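Local coordinates for ankyrin repeat domain protein (Legionella pneumophila subsp. pneumophila, PDB 6MCA) that is a Legionella effector, AnkH, that interacts with the host LARP7 component of the 7SK snRNP complex, at residues D102-L107 / Q138-H143; W94-N99 / V126-R131; T57-C62 / R77-N82. All coordinates share one frame; numbering follows the deposited sequence. Where two conformers were deposited one is given.

How the contacts relate
Contacts 1 and 2 lie in the ankyrin-repeat region, and contact 3 in what looks like the same helical stack. Contacts 1 and 2 are joined by helices 91-97 and 101-109, which follow each other in the chain; the centres of the two contacts are about 12 Å apart, and A95 CB sits 3.6 Å from M103 CG. Contact 3 closes earlier in the chain, its centre about 16 Å from that of contact 1 and about 19 Å from that of contact 2. L107 bridges toward it, with its O 3.7 Å from I81 CD1, and W94 meets I60. Contact 2 is nearest the chain's centre, and there Y127 touches a bound tartrate, probably from the crystallisation liquor.

Contact 1. Residues D102-L107 / Q138-H143; sequences DMTKLL and QLLYHH
L139 pushes one methyl, CD2, into the side of helix 101-109, where T104 and K105 receive it. L139 CD2 lies 3.8 Å from K105 N and 3.9 Å from K105 CB, so the leucine meets backbone as well as side chain. Its CG stands anti to the backbone N (chi1 178°), which sends the branch out from helix 134-142 toward its neighbour. T104 comes from the other direction and slides past it, its CG2 4.0 Å from L139 CD2. The same threonine methyl reaches L140 CD2 at 4.2 Å, while T104 OG1 turns back to the start of its helix and bonds to D100 O. K105 contributes its CB; beyond that the chain runs extended and leads the ammonium away from the contact, on an exposed face. Across the contact there is only van der Waals packing, between two helices that run almost parallel, their segment axes 6° apart and 10.6 Å at closest approach. Such side-by-side helices are what the ankyrin fold is built of, and 102-107 falls inside a predicted repeat. T104 also packs on L92, A95 and V96 of helix 91-97, L139 reaches L101 and L108 of helix 101-109, and L106 faces helix 68-76.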
ATOM      1  N   ASP A 102     -13.357  -8.664 -19.430  1.00 25.91           N
ATOM      2  CA  ASP A 102     -13.294  -9.683 -20.474  1.00 33.69           C
ATOM      3  C   ASP A 102     -12.046 -10.546 -20.329  1.00 39.52           C
ATOM      4  O   ASP A 102     -12.118 -11.779 -20.421  1.00 32.12           O
ATOM      5  CB  ASP A 102     -13.341  -9.021 -21.852  1.00 39.68           C
ATOM      6  CG  ASP A 102     -14.649  -8.297 -22.104  1.00 50.15           C
ATOM      7  OD1 ASP A 102     -15.685  -8.738 -21.563  1.00 58.28           O
ATOM      8  OD2 ASP A 102     -14.641  -7.290 -22.842  1.00 60.75           O
ATOM      9  N   MET A 103     -10.891  -9.917 -20.100  1.00 29.78           N
ATOM     10  CA  MET A 103      -9.657 -10.677 -19.929  1.00 28.63           C
ATOM     11  C   MET A 103      -9.707 -11.535 -18.671  1.00 31.56           C
ATOM     12  O   MET A 103      -9.251 -12.685 -18.677  1.00 35.18           O
ATOM     13  CB  MET A 103      -8.457  -9.730 -19.890  1.00 23.11           C
ATOM     14  CG  MET A 103      -7.111 -10.431 -19.791  1.00 28.51           C
ATOM     15  SD  MET A 103      -6.570 -11.149 -21.353  1.00 34.66           S
ATOM     16  CE  MET A 103      -6.418  -9.677 -22.363  1.00 32.52           C
ATOM     17  N   THR A 104     -10.258 -10.993 -17.581  1.00 23.22           N
ATOM     18  CA  THR A 104     -10.385 -11.768 -16.351  1.00 29.88           C
ATOM     19  C   THR A 104     -11.281 -12.982 -16.558  1.00 32.10           C
ATOM     20  O   THR A 104     -10.966 -14.082 -16.091  1.00 25.92           O
ATOM     21  CB  THR A 104     -10.931 -10.887 -15.227  1.00 34.37           C
ATOM     22  OG1 THR A 104     -10.065  -9.761 -15.032  1.00 28.29           O
ATOM     23  CG2 THR A 104     -11.029 -11.674 -13.926  1.00 32.58           C
ATOM     24  N   LYS A 105     -12.401 -12.800 -17.262  1.00 28.21           N
ATOM     25  CA  LYS A 105     -13.301 -13.916 -17.528  1.00 36.06           C
ATOM     26  C   LYS A 105     -12.639 -14.958 -18.420  1.00 35.25           C
ATOM     27  O   LYS A 105     -12.783 -16.165 -18.185  1.00 33.28           O
ATOM     28  CB  LYS A 105     -14.593 -13.404 -18.165  1.00 33.10           C
ATOM     29  CG  LYS A 105     -15.704 -14.438 -18.251  1.00 43.05           C
ATOM     30  CD  LYS A 105     -16.896 -13.897 -19.025  1.00 56.16           C
ATOM     31  CE  LYS A 105     -17.997 -14.937 -19.151  1.00 63.13           C
ATOM     32  NZ  LYS A 105     -19.095 -14.473 -20.045  1.00 71.94           N
ATOM     33  N   LEU A 106     -11.905 -14.514 -19.442  1.00 31.94           N
ATOM     34  CA  LEU A 106     -11.188 -15.447 -20.305  1.00 31.90           C
ATOM     35  C   LEU A 106     -10.175 -16.260 -19.509  1.00 30.71           C
ATOM     36  O   LEU A 106     -10.080 -17.483 -19.668  1.00 36.10           O
ATOM     37  CB  LEU A 106     -10.496 -14.690 -21.439  1.00 31.43           C
ATOM     38  CG  LEU A 106      -9.493 -15.506 -22.259  1.00 41.29           C
ATOM     39  CD1 LEU A 106     -10.192 -16.625 -23.017  1.00 35.53           C
ATOM     40  CD2 LEU A 106      -8.708 -14.613 -23.206  1.00 28.19           C
ATOM     41  N   LEU A 107      -9.410 -15.594 -18.641  1.00 30.07           N
ATOM     42  CA  LEU A 107      -8.405 -16.300 -17.853  1.00 31.98           C
ATOM     43  C   LEU A 107      -9.051 -17.280 -16.881  1.00 30.88           C
ATOM     44  O   LEU A 107      -8.599 -18.425 -16.753  1.00 33.03           O
ATOM     45  CB  LEU A 107      -7.526 -15.297 -17.106  1.00 29.61           C
ATOM     46  CG  LEU A 107      -6.617 -14.437 -17.985  1.00 32.85           C
ATOM     47  CD1 LEU A 107      -5.872 -13.411 -17.148  1.00 26.33           C
ATOM     48  CD2 LEU A 107      -5.643 -15.308 -18.764  1.00 28.01           C
ATOM     49  N   GLN A 138     -17.244  -9.702  -8.018  1.00 24.99           N
ATOM     50  CA  GLN A 138     -18.266 -10.736  -8.136  1.00 37.32           C
ATOM     51  C   GLN A 138     -17.863 -11.794  -9.155  1.00 35.60           C
ATOM     52  O   GLN A 138     -18.148 -12.983  -8.969  1.00 31.99           O
ATOM     53  CB  GLN A 138     -19.607 -10.106  -8.509  1.00 31.90           C
ATOM     54  CG  GLN A 138     -20.231  -9.300  -7.385  1.00 36.28           C
ATOM     55  CD  GLN A 138     -21.399  -8.456  -7.850  1.00 46.87           C
ATOM     56  OE1 GLN A 138     -21.707  -8.404  -9.041  1.00 55.14           O
ATOM     57  NE2 GLN A 138     -22.053  -7.786  -6.910  1.00 44.53           N
ATOM     58  N   LEU A 139     -17.199 -11.379 -10.238  1.00 35.27           N
ATOM     59  CA  LEU A 139     -16.679 -12.352 -11.194  1.00 23.45           C
ATOM     60  C   LEU A 139     -15.675 -13.287 -10.530  1.00 29.05           C
ATOM     61  O   LEU A 139     -15.680 -14.497 -10.785  1.00 36.81           O
ATOM     62  CB  LEU A 139     -16.041 -11.633 -12.384  1.00 35.66           C
ATOM     63  CG  LEU A 139     -15.405 -12.512 -13.464  1.00 41.34           C
ATOM     64  CD1 LEU A 139     -16.360 -13.610 -13.917  1.00 28.58           C
ATOM     65  CD2 LEU A 139     -14.954 -11.667 -14.645  1.00 23.10           C
ATOM     66  N   LEU A 140     -14.812 -12.746  -9.668  1.00 28.88           N
ATOM     67  CA  LEU A 140     -13.850 -13.589  -8.964  1.00 27.22           C
ATOM     68  C   LEU A 140     -14.540 -14.476  -7.931  1.00 36.08           C
ATOM     69  O   LEU A 140     -14.146 -15.633  -7.740  1.00 31.72           O
ATOM     70  CB  LEU A 140     -12.778 -12.721  -8.307  1.00 26.36           C
ATOM     71  CG  LEU A 140     -11.828 -12.008  -9.273  1.00 33.96           C
ATOM     72  CD1 LEU A 140     -11.032 -10.927  -8.557  1.00 22.95           C
ATOM     73  CD2 LEU A 140     -10.898 -13.007  -9.945  1.00 25.01           C
ATOM     74  N   TYR A 141     -15.565 -13.950  -7.253  1.00 28.35           N
ATOM     75  CA  TYR A 141     -16.346 -14.758  -6.320  1.00 38.68           C
ATOM     76  C   TYR A 141     -16.961 -15.959  -7.025  1.00 30.32           C
ATOM     77  O   TYR A 141     -16.921 -17.085  -6.517  1.00 28.21           O
ATOM     78  CB  TYR A 141     -17.454 -13.920  -5.679  1.00 29.66           C
ATOM     79  CG  TYR A 141     -17.001 -12.762  -4.819  1.00 29.84           C
ATOM     80  CD1 TYR A 141     -15.760 -12.766  -4.199  1.00 25.84           C
ATOM     81  CD2 TYR A 141     -17.831 -11.666  -4.622  1.00 32.38           C
ATOM     82  CE1 TYR A 141     -15.357 -11.701  -3.409  1.00 36.13           C
ATOM     83  CE2 TYR A 141     -17.437 -10.601  -3.838  1.00 36.57           C
ATOM     84  CZ  TYR A 141     -16.201 -10.622  -3.234  1.00 31.60           C
ATOM     85  OH  TYR A 141     -15.812  -9.559  -2.452  1.00 32.40           O
ATOM     86  N   HIS A 142     -17.548 -15.727  -8.203  1.00 32.35           N
ATOM     87  CA  HIS A 142     -18.231 -16.792  -8.930  1.00 30.85           C
ATOM     88  C   HIS A 142     -17.283 -17.926  -9.298  1.00 39.31           C
ATOM     89  O   HIS A 142     -17.716 -19.076  -9.436  1.00 40.83           O
ATOM     90  CB  HIS A 142     -18.892 -16.215 -10.183  1.00 32.25           C
ATOM     91  CG  HIS A 142     -19.531 -17.244 -11.062  1.00 60.73           C
ATOM     92  ND1 HIS A 142     -19.287 -17.318 -12.418  1.00 55.01           N
ATOM     93  CD2 HIS A 142     -20.409 -18.236 -10.784  1.00 57.53           C
ATOM     94  CE1 HIS A 142     -19.985 -18.314 -12.934  1.00 58.31           C
ATOM     95  NE2 HIS A 142     -20.674 -18.887 -11.964  1.00 67.27           N
ATOM     96  N   HIS A 143     -15.993 -17.632  -9.449  1.00 34.92           N
ATOM     97  CA  HIS A 143     -15.008 -18.632  -9.830  1.00 30.43           C
ATOM     98  C   HIS A 143     -14.172 -19.121  -8.653  1.00 28.14           C
ATOM     99  O   HIS A 143     -13.206 -19.860  -8.860  1.00 34.11           O
ATOM    100  CB  HIS A 143     -14.107 -18.086 -10.938  1.00 26.73           C
ATOM    101  CG  HIS A 143     -14.763 -18.052 -12.283  1.00 20.93           C
ATOM    102  ND1 HIS A 143     -14.753 -19.128 -13.144  1.00 30.02           N
ATOM    103  CD2 HIS A 143     -15.462 -17.076 -12.911  1.00 26.79           C
ATOM    104  CE1 HIS A 143     -15.410 -18.816 -14.247  1.00 26.47           C
ATOM    105  NE2 HIS A 143     -15.851 -17.576 -14.130  1.00 40.59           N
TER

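Contact 2. Residues W94-N99 / V126-R131; sequences WAVDNN and VYPVLR
R131 NH1 has two weak partners at the end of helix 91-97, the carbonyl D97 O and a water. The bond from R131 NH1 to D97 O is 3.1 Å long and bent, 132° at the hydrogen. The water in turn donates to V96 O at 2.9 Å, so that both carbonyls are linked, loosely, to one guanidinium. These are neighbouring helices of the ankyrin-repeat stack, and 94-99 lies in a predicted repeat. The helix closes with a Schellman motif at N99 (phi 55°), in which V96 O takes N99 N; the same oxygen also receives the water. Near such a C-terminal end a positive group is likely to be favoured. R131 gets there with a chain extended from CG to NE, and D97 O lies at the edge of its guanidinium, near the plane. Y127 CB sits over the centre of one face of that group, 4.0 Å above it.

The D97 carboxylate does not pair with R131, whose NH1 stays 5.1 Å from OD1; OD2 instead makes a salt bridge to R89. D97 OD1 comes to 3.7 Å from Y127 CD2, approaching the ring obliquely, and the carboxylate and ring planes are turned 77° apart. The Y127 hydroxyl bonds to a tartrate molecule. Beside this, V96 and P128 cross at about a right angle, the pyrrolidine ring also packing on I136 of helix 134-142. V96 CG1 meets P128 at both CD and CG, each 3.6 Å away.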
ATOM      1  N   TRP A  94      -2.607  -9.353 -13.361  1.00 28.09           N
ATOM      2  CA  TRP A  94      -2.480  -8.228 -14.282  1.00 25.92           C
ATOM      3  C   TRP A  94      -3.825  -7.850 -14.886  1.00 22.86           C
ATOM      4  O   TRP A  94      -4.123  -6.661 -15.052  1.00 30.98           O
ATOM      5  CB  TRP A  94      -1.472  -8.565 -15.379  1.00 23.94           C
ATOM      6  CG  TRP A  94      -0.073  -8.673 -14.868  1.00 30.44           C
ATOM      7  CD1 TRP A  94       0.619  -9.819 -14.609  1.00 30.94           C
ATOM      8  CD2 TRP A  94       0.804  -7.591 -14.540  1.00 29.83           C
ATOM      9  NE1 TRP A  94       1.877  -9.518 -14.147  1.00 26.46           N
ATOM     10  CE2 TRP A  94       2.015  -8.156 -14.094  1.00 37.53           C
ATOM     11  CE3 TRP A  94       0.685  -6.198 -14.583  1.00 30.27           C
ATOM     12  CZ2 TRP A  94       3.098  -7.378 -13.693  1.00 30.95           C
ATOM     13  CZ3 TRP A  94       1.761  -5.427 -14.186  1.00 28.54           C
ATOM     14  CH2 TRP A  94       2.952  -6.019 -13.746  1.00 36.66           C
ATOM     15  N   ALA A  95      -4.648  -8.844 -15.225  1.00 26.79           N
ATOM     16  CA  ALA A  95      -5.965  -8.546 -15.780  1.00 22.76           C
ATOM     17  C   ALA A  95      -6.851  -7.851 -14.755  1.00 32.71           C
ATOM     18  O   ALA A  95      -7.599  -6.925 -15.093  1.00 23.96           O
ATOM     19  CB  ALA A  95      -6.628  -9.829 -16.277  1.00 31.20           C
ATOM     20  N   VAL A  96      -6.769  -8.274 -13.492  1.00 25.85           N
ATOM     21  CA  VAL A  96      -7.641  -7.722 -12.462  1.00 35.18           C
ATOM     22  C   VAL A  96      -7.189  -6.320 -12.069  1.00 43.50           C
ATOM     23  O   VAL A  96      -8.015  -5.417 -11.890  1.00 30.74           O
ATOM     24  CB  VAL A  96      -7.686  -8.675 -11.254  1.00 26.42           C
ATOM     25  CG1 VAL A  96      -8.164  -7.951 -10.015  1.00 36.73           C
ATOM     26  CG2 VAL A  96      -8.584  -9.864 -11.559  1.00 31.14           C
ATOM     27  N   ASP A  97      -5.876  -6.109 -11.938  1.00 32.52           N
ATOM     28  CA  ASP A  97      -5.370  -4.772 -11.644  1.00 29.99           C
ATOM     29  C   ASP A  97      -5.722  -3.774 -12.741  1.00 25.75           C
ATOM     30  O   ASP A  97      -5.778  -2.568 -12.472  1.00 32.16           O
ATOM     31  CB  ASP A  97      -3.855  -4.813 -11.433  1.00 27.25           C
ATOM     32  CG  ASP A  97      -3.451  -5.704 -10.272  1.00 56.59           C
ATOM     33  OD1 ASP A  97      -4.349  -6.225  -9.577  1.00 51.29           O
ATOM     34  OD2 ASP A  97      -2.234  -5.887 -10.055  1.00 64.16           O
ATOM     35  N   ASN A  98      -5.963  -4.247 -13.963  1.00 25.08           N
ATOM     36  CA  ASN A  98      -6.439  -3.396 -15.045  1.00 21.16           C
ATOM     37  C   ASN A  98      -7.952  -3.216 -15.035  1.00 30.86           C
ATOM     38  O   ASN A  98      -8.469  -2.444 -15.851  1.00 29.35           O
ATOM     39  CB  ASN A  98      -6.012  -3.975 -16.396  1.00 34.33           C
ATOM     40  CG  ASN A  98      -4.674  -3.440 -16.866  1.00 34.27           C
ATOM     41  OD1 ASN A  98      -3.995  -2.708 -16.147  1.00 31.23           O
ATOM     42  ND2 ASN A  98      -4.285  -3.812 -18.081  1.00 37.95           N
ATOM     43  N   ASN A  99      -8.664  -3.906 -14.141  1.00 24.38           N
ATOM     44  CA  ASN A  99     -10.129  -3.891 -14.107  1.00 32.43           C
ATOM     45  C   ASN A  99     -10.711  -4.288 -15.461  1.00 30.26           C
ATOM     46  O   ASN A  99     -11.715  -3.738 -15.920  1.00 36.84           O
ATOM     47  CB  ASN A  99     -10.660  -2.527 -13.656  1.00 32.45           C
ATOM     48  CG  ASN A  99     -12.089  -2.593 -13.150  1.00 41.62           C
ATOM     49  OD1 ASN A  99     -12.500  -3.582 -12.544  1.00 39.02           O
ATOM     50  ND2 ASN A  99     -12.854  -1.536 -13.399  1.00 26.81           N
ATOM     51  N   VAL A 126      -7.146  -8.256  -3.686  1.00 19.54           N
ATOM     52  CA  VAL A 126      -6.755  -7.158  -2.799  1.00 28.90           C
ATOM     53  C   VAL A 126      -7.052  -5.805  -3.438  1.00 24.57           C
ATOM     54  O   VAL A 126      -7.701  -4.940  -2.835  1.00 29.43           O
ATOM     55  CB  VAL A 126      -5.271  -7.285  -2.414  1.00 26.74           C
ATOM     56  CG1 VAL A 126      -4.766  -5.984  -1.806  1.00 27.82           C
ATOM     57  CG2 VAL A 126      -5.073  -8.442  -1.449  1.00 25.12           C
ATOM     58  N   TYR A 127      -6.580  -5.598  -4.664  1.00 22.96           N
ATOM     59  CA  TYR A 127      -6.723  -4.293  -5.301  1.00 25.12           C
ATOM     60  C   TYR A 127      -8.170  -3.995  -5.688  1.00 27.84           C
ATOM     61  O   TYR A 127      -8.625  -2.862  -5.482  1.00 33.02           O
ATOM     62  CB  TYR A 127      -5.796  -4.184  -6.515  1.00 15.68           C
ATOM     63  CG  TYR A 127      -4.367  -3.873  -6.134  1.00 28.55           C
ATOM     64  CD1 TYR A 127      -4.039  -2.668  -5.526  1.00 28.35           C
ATOM     65  CD2 TYR A 127      -3.349  -4.788  -6.368  1.00 20.65           C
ATOM     66  CE1 TYR A 127      -2.737  -2.379  -5.168  1.00 26.80           C
ATOM     67  CE2 TYR A 127      -2.042  -4.508  -6.013  1.00 43.23           C
ATOM     68  CZ  TYR A 127      -1.742  -3.302  -5.414  1.00 29.31           C
ATOM     69  OH  TYR A 127      -0.443  -3.020  -5.058  1.00 27.08           O
ATOM     70  N   PRO A 128      -8.931  -4.943  -6.252  1.00 40.92           N
ATOM     71  CA  PRO A 128     -10.361  -4.662  -6.469  1.00 26.46           C
ATOM     72  C   PRO A 128     -11.121  -4.388  -5.183  1.00 26.27           C
ATOM     73  O   PRO A 128     -12.058  -3.579  -5.191  1.00 27.37           O
ATOM     74  CB  PRO A 128     -10.873  -5.927  -7.174  1.00 33.28           C
ATOM     75  CG  PRO A 128      -9.813  -6.951  -6.990  1.00 28.43           C
ATOM     76  CD  PRO A 128      -8.532  -6.200  -6.907  1.00 22.85           C
ATOM     77  N   VAL A 129     -10.749  -5.035  -4.076  1.00 23.53           N
ATOM     78  CA  VAL A 129     -11.379  -4.732  -2.795  1.00 25.39           C
ATOM     79  C   VAL A 129     -11.054  -3.306  -2.369  1.00 27.81           C
ATOM     80  O   VAL A 129     -11.935  -2.552  -1.937  1.00 32.01           O
ATOM     81  CB  VAL A 129     -10.943  -5.753  -1.728  1.00 22.41           C
ATOM     82  CG1 VAL A 129     -11.263  -5.238  -0.332  1.00 24.45           C
ATOM     83  CG2 VAL A 129     -11.621  -7.084  -1.961  1.00 22.70           C
ATOM     84  N   LEU A 130      -9.785  -2.912  -2.496  1.00 28.30           N
ATOM     85  CA  LEU A 130      -9.380  -1.575  -2.074  1.00 25.10           C
ATOM     86  C   LEU A 130      -9.967  -0.491  -2.969  1.00 25.91           C
ATOM     87  O   LEU A 130     -10.175   0.640  -2.514  1.00 34.48           O
ATOM     88  CB  LEU A 130      -7.857  -1.473  -2.053  1.00 27.79           C
ATOM     89  CG  LEU A 130      -7.170  -2.250  -0.933  1.00 27.65           C
ATOM     90  CD1 LEU A 130      -5.674  -2.341  -1.187  1.00 17.68           C
ATOM     91  CD2 LEU A 130      -7.465  -1.609   0.414  1.00 22.32           C
ATOM     92  N   ARG A 131     -10.236  -0.807  -4.234  1.00 19.58           N
ATOM     93  CA  ARG A 131     -10.750   0.165  -5.189  1.00 25.06           C
ATOM     94  C   ARG A 131     -12.262   0.093  -5.362  1.00 26.14           C
ATOM     95  O   ARG A 131     -12.817   0.873  -6.142  1.00 32.37           O
ATOM     96  CB  ARG A 131     -10.065  -0.020  -6.546  1.00 25.28           C
ATOM     97  CG  ARG A 131      -8.555   0.140  -6.499  1.00 25.26           C
ATOM     98  CD  ARG A 131      -7.902  -0.396  -7.761  1.00 22.90           C
ATOM     99  NE  ARG A 131      -6.450  -0.249  -7.724  1.00 25.07           N
ATOM    100  CZ  ARG A 131      -5.622  -0.775  -8.619  1.00 35.90           C
ATOM    101  NH1 ARG A 131      -6.100  -1.487  -9.631  1.00 25.23           N
ATOM    102  NH2 ARG A 131      -4.314  -0.589  -8.504  1.00 31.39           N
TER
HETATM  103  O   HOH W   1      -8.068  -3.564  -9.657  1.00 27.07           O

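Contact 3. Residues T57-C62 / R77-N82; sequences TPLIEC and RKVDIN
The loop that follows helix 68-76 swings back past the first turn of helix 58-65, and there L59 meets V79 and I81. One methyl does the touching: L59 CD2 lies 3.8 Å from I81 CG1 and 4.0 Å from V79 CG2, and it also reaches the I81 backbone, with CA 3.9 Å off. The leucine CG stands anti to the backbone N (chi1 -170°), which carries CD2 out to the loop. L59 also packs on P91 of helix 91-97.

T57 is the N-cap of the helix: its OG1 accepts from I60 N at 3.1 Å. T57 to I60 reads TPLI, close to the TPLH signature of ankyrin repeats, with isoleucine in the histidine place; the threonine cap is consistent with that motif. The loop is shaped by an Asx turn, in which D80 OD1 accepts from N82 N, 3.1 Å away, the donor coming from above the carboxylate plane, 49° out of it. D80 N itself donates to D49 OD1, in the loop before helix 58-65, while the N82 side chain uses OD1 for D113 N and ND2 for G111 O, both in the loop after helix 101-109.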
ATOM      1  N   THR A  57       5.813 -12.772 -19.531  1.00 29.60           N
ATOM      2  CA  THR A  57       5.472 -13.799 -20.499  1.00 25.34           C
ATOM      3  C   THR A  57       4.563 -13.217 -21.570  1.00 27.76           C
ATOM      4  O   THR A  57       3.970 -12.151 -21.380  1.00 32.67           O
ATOM      5  CB  THR A  57       4.773 -14.977 -19.809  1.00 27.76           C
ATOM      6  OG1 THR A  57       3.478 -14.568 -19.355  1.00 28.23           O
ATOM      7  CG2 THR A  57       5.590 -15.466 -18.624  1.00 27.60           C
ATOM      8  N   PRO A  58       4.445 -13.876 -22.728  1.00 28.61           N
ATOM      9  CA  PRO A  58       3.507 -13.378 -23.750  1.00 26.49           C
ATOM     10  C   PRO A  58       2.084 -13.203 -23.238  1.00 30.83           C
ATOM     11  O   PRO A  58       1.415 -12.225 -23.596  1.00 27.23           O
ATOM     12  CB  PRO A  58       3.595 -14.448 -24.846  1.00 26.13           C
ATOM     13  CG  PRO A  58       4.964 -15.010 -24.704  1.00 19.36           C
ATOM     14  CD  PRO A  58       5.277 -14.984 -23.234  1.00 27.40           C
ATOM     15  N   LEU A  59       1.606 -14.123 -22.396  1.00 29.68           N
ATOM     16  CA  LEU A  59       0.263 -13.991 -21.842  1.00 25.26           C
ATOM     17  C   LEU A  59       0.166 -12.788 -20.910  1.00 35.07           C
ATOM     18  O   LEU A  59      -0.841 -12.071 -20.915  1.00 27.50           O
ATOM     19  CB  LEU A  59      -0.132 -15.272 -21.110  1.00 26.65           C
ATOM     20  CG  LEU A  59      -1.595 -15.373 -20.676  1.00 29.02           C
ATOM     21  CD1 LEU A  59      -2.517 -15.258 -21.880  1.00 17.77           C
ATOM     22  CD2 LEU A  59      -1.843 -16.671 -19.923  1.00 24.18           C
ATOM     23  N   ILE A  60       1.203 -12.552 -20.105  1.00 25.55           N
ATOM     24  CA  ILE A  60       1.206 -11.378 -19.240  1.00 20.39           C
ATOM     25  C   ILE A  60       1.289 -10.102 -20.068  1.00 34.95           C
ATOM     26  O   ILE A  60       0.688  -9.083 -19.707  1.00 29.78           O
ATOM     27  CB  ILE A  60       2.349 -11.478 -18.212  1.00 25.49           C
ATOM     28  CG1 ILE A  60       2.094 -12.644 -17.252  1.00 24.97           C
ATOM     29  CG2 ILE A  60       2.503 -10.178 -17.441  1.00 32.14           C
ATOM     30  CD1 ILE A  60       3.121 -12.764 -16.147  1.00 25.18           C
ATOM     31  N   GLU A  61       2.012 -10.132 -21.190  1.00 25.43           N
ATOM     32  CA  GLU A  61       2.006  -8.989 -22.099  1.00 30.24           C
ATOM     33  C   GLU A  61       0.606  -8.729 -22.639  1.00 31.57           C
ATOM     34  O   GLU A  61       0.158  -7.576 -22.705  1.00 34.95           O
ATOM     35  CB  GLU A  61       2.987  -9.225 -23.249  1.00 25.83           C
ATOM     36  CG  GLU A  61       4.446  -9.293 -22.832  1.00 35.15           C
ATOM     37  CD  GLU A  61       5.048  -7.928 -22.560  1.00 52.55           C
ATOM     38  OE1 GLU A  61       4.377  -6.912 -22.839  1.00 50.12           O
ATOM     39  OE2 GLU A  61       6.197  -7.871 -22.074  1.00 44.73           O
ATOM     40  N   CYS A  62      -0.102  -9.793 -23.029  1.00 26.16           N
ATOM     41  CA  CYS A  62      -1.478  -9.646 -23.493  1.00 26.40           C
ATOM     42  C   CYS A  62      -2.366  -9.050 -22.409  1.00 25.94           C
ATOM     43  O   CYS A  62      -3.208  -8.189 -22.687  1.00 36.21           O
ATOM     44  CB  CYS A  62      -2.027 -11.001 -23.939  1.00 24.54           C
ATOM     45  SG  CYS A  62      -1.237 -11.677 -25.408  1.00 35.54           S
ATOM     46  N   ARG A  77      -2.727 -22.479 -27.651  0.53 41.91           N
ATOM     47  CA  ARG A  77      -1.464 -23.198 -27.698  0.53 32.49           C
ATOM     48  C   ARG A  77      -1.023 -23.682 -26.319  0.53 38.71           C
ATOM     49  O   ARG A  77       0.155 -24.008 -26.130  0.53 40.39           O
ATOM     50  CB  ARG A  77      -0.396 -22.322 -28.354  0.53 33.86           C
ATOM     51  CG  ARG A  77      -0.839 -21.809 -29.723  0.53 32.38           C
ATOM     52  CD  ARG A  77       0.184 -20.896 -30.370  0.53 27.90           C
ATOM     53  NE  ARG A  77       0.644 -21.421 -31.652  0.53 30.09           N
ATOM     54  CZ  ARG A  77       0.046 -21.182 -32.814  0.53 34.49           C
ATOM     55  NH1 ARG A  77       0.534 -21.700 -33.934  0.53 41.44           N
ATOM     56  NH2 ARG A  77      -1.043 -20.428 -32.857  0.53 39.87           N
ATOM     57  N   LYS A  78      -1.952 -23.726 -25.358  1.00 46.29           N
ATOM     58  CA  LYS A  78      -1.752 -24.366 -24.052  1.00 40.65           C
ATOM     59  C   LYS A  78      -0.547 -23.805 -23.296  1.00 42.91           C
ATOM     60  O   LYS A  78       0.293 -24.548 -22.782  1.00 37.90           O
ATOM     61  CB  LYS A  78      -1.649 -25.887 -24.199  1.00 45.91           C
ATOM     62  CG  LYS A  78      -2.989 -26.614 -24.133  1.00 50.14           C
ATOM     63  CD  LYS A  78      -3.823 -26.377 -25.383  1.00 56.00           C
ATOM     64  N   VAL A  79      -0.480 -22.475 -23.207  1.00 41.87           N
ATOM     65  CA  VAL A  79       0.508 -21.861 -22.329  1.00 30.74           C
ATOM     66  C   VAL A  79       0.100 -22.065 -20.872  1.00 29.01           C
ATOM     67  O   VAL A  79      -1.066 -22.320 -20.547  1.00 31.95           O
ATOM     68  CB  VAL A  79       0.688 -20.368 -22.648  1.00 40.90           C
ATOM     69  CG1 VAL A  79       1.148 -20.177 -24.084  1.00 32.28           C
ATOM     70  CG2 VAL A  79      -0.604 -19.607 -22.384  1.00 26.39           C
ATOM     71  N   ASP A  80       1.084 -21.961 -19.981  1.00 25.55           N
ATOM     72  CA  ASP A  80       0.813 -22.023 -18.550  1.00 22.40           C
ATOM     73  C   ASP A  80       0.052 -20.765 -18.146  1.00 40.20           C
ATOM     74  O   ASP A  80       0.633 -19.678 -18.055  1.00 30.03           O
ATOM     75  CB  ASP A  80       2.116 -22.161 -17.766  1.00 27.68           C
ATOM     76  CG  ASP A  80       1.889 -22.349 -16.273  1.00 31.04           C
ATOM     77  OD1 ASP A  80       0.725 -22.292 -15.820  1.00 37.52           O
ATOM     78  OD2 ASP A  80       2.884 -22.560 -15.547  1.00 37.91           O
ATOM     79  N   ILE A  81      -1.251 -20.912 -17.898  1.00 29.53           N
ATOM     80  CA  ILE A  81      -2.102 -19.763 -17.613  1.00 33.18           C
ATOM     81  C   ILE A  81      -1.864 -19.169 -16.233  1.00 30.62           C
ATOM     82  O   ILE A  81      -2.417 -18.106 -15.925  1.00 31.54           O
ATOM     83  CB  ILE A  81      -3.585 -20.154 -17.779  1.00 40.77           C
ATOM     84  CG1 ILE A  81      -4.404 -18.949 -18.247  1.00 37.10           C
ATOM     85  CG2 ILE A  81      -4.142 -20.737 -16.485  1.00 32.17           C
ATOM     86  CD1 ILE A  81      -5.726 -19.317 -18.871  1.00 33.39           C
ATOM     87  N   ASN A  82      -1.049 -19.813 -15.399  1.00 34.88           N
ATOM     88  CA  ASN A  82      -0.776 -19.324 -14.052  1.00 29.22           C
ATOM     89  C   ASN A  82       0.692 -18.973 -13.833  1.00 36.01           C
ATOM     90  O   ASN A  82       1.094 -18.741 -12.686  1.00 28.64           O
ATOM     91  CB  ASN A  82      -1.222 -20.355 -13.010  1.00 28.15           C
ATOM     92  CG  ASN A  82      -2.731 -20.449 -12.893  1.00 38.38           C
ATOM     93  OD1 ASN A  82      -3.428 -19.436 -12.880  1.00 39.92           O
ATOM     94  ND2 ASN A  82      -3.242 -21.671 -12.806  1.00 37.49           N
TER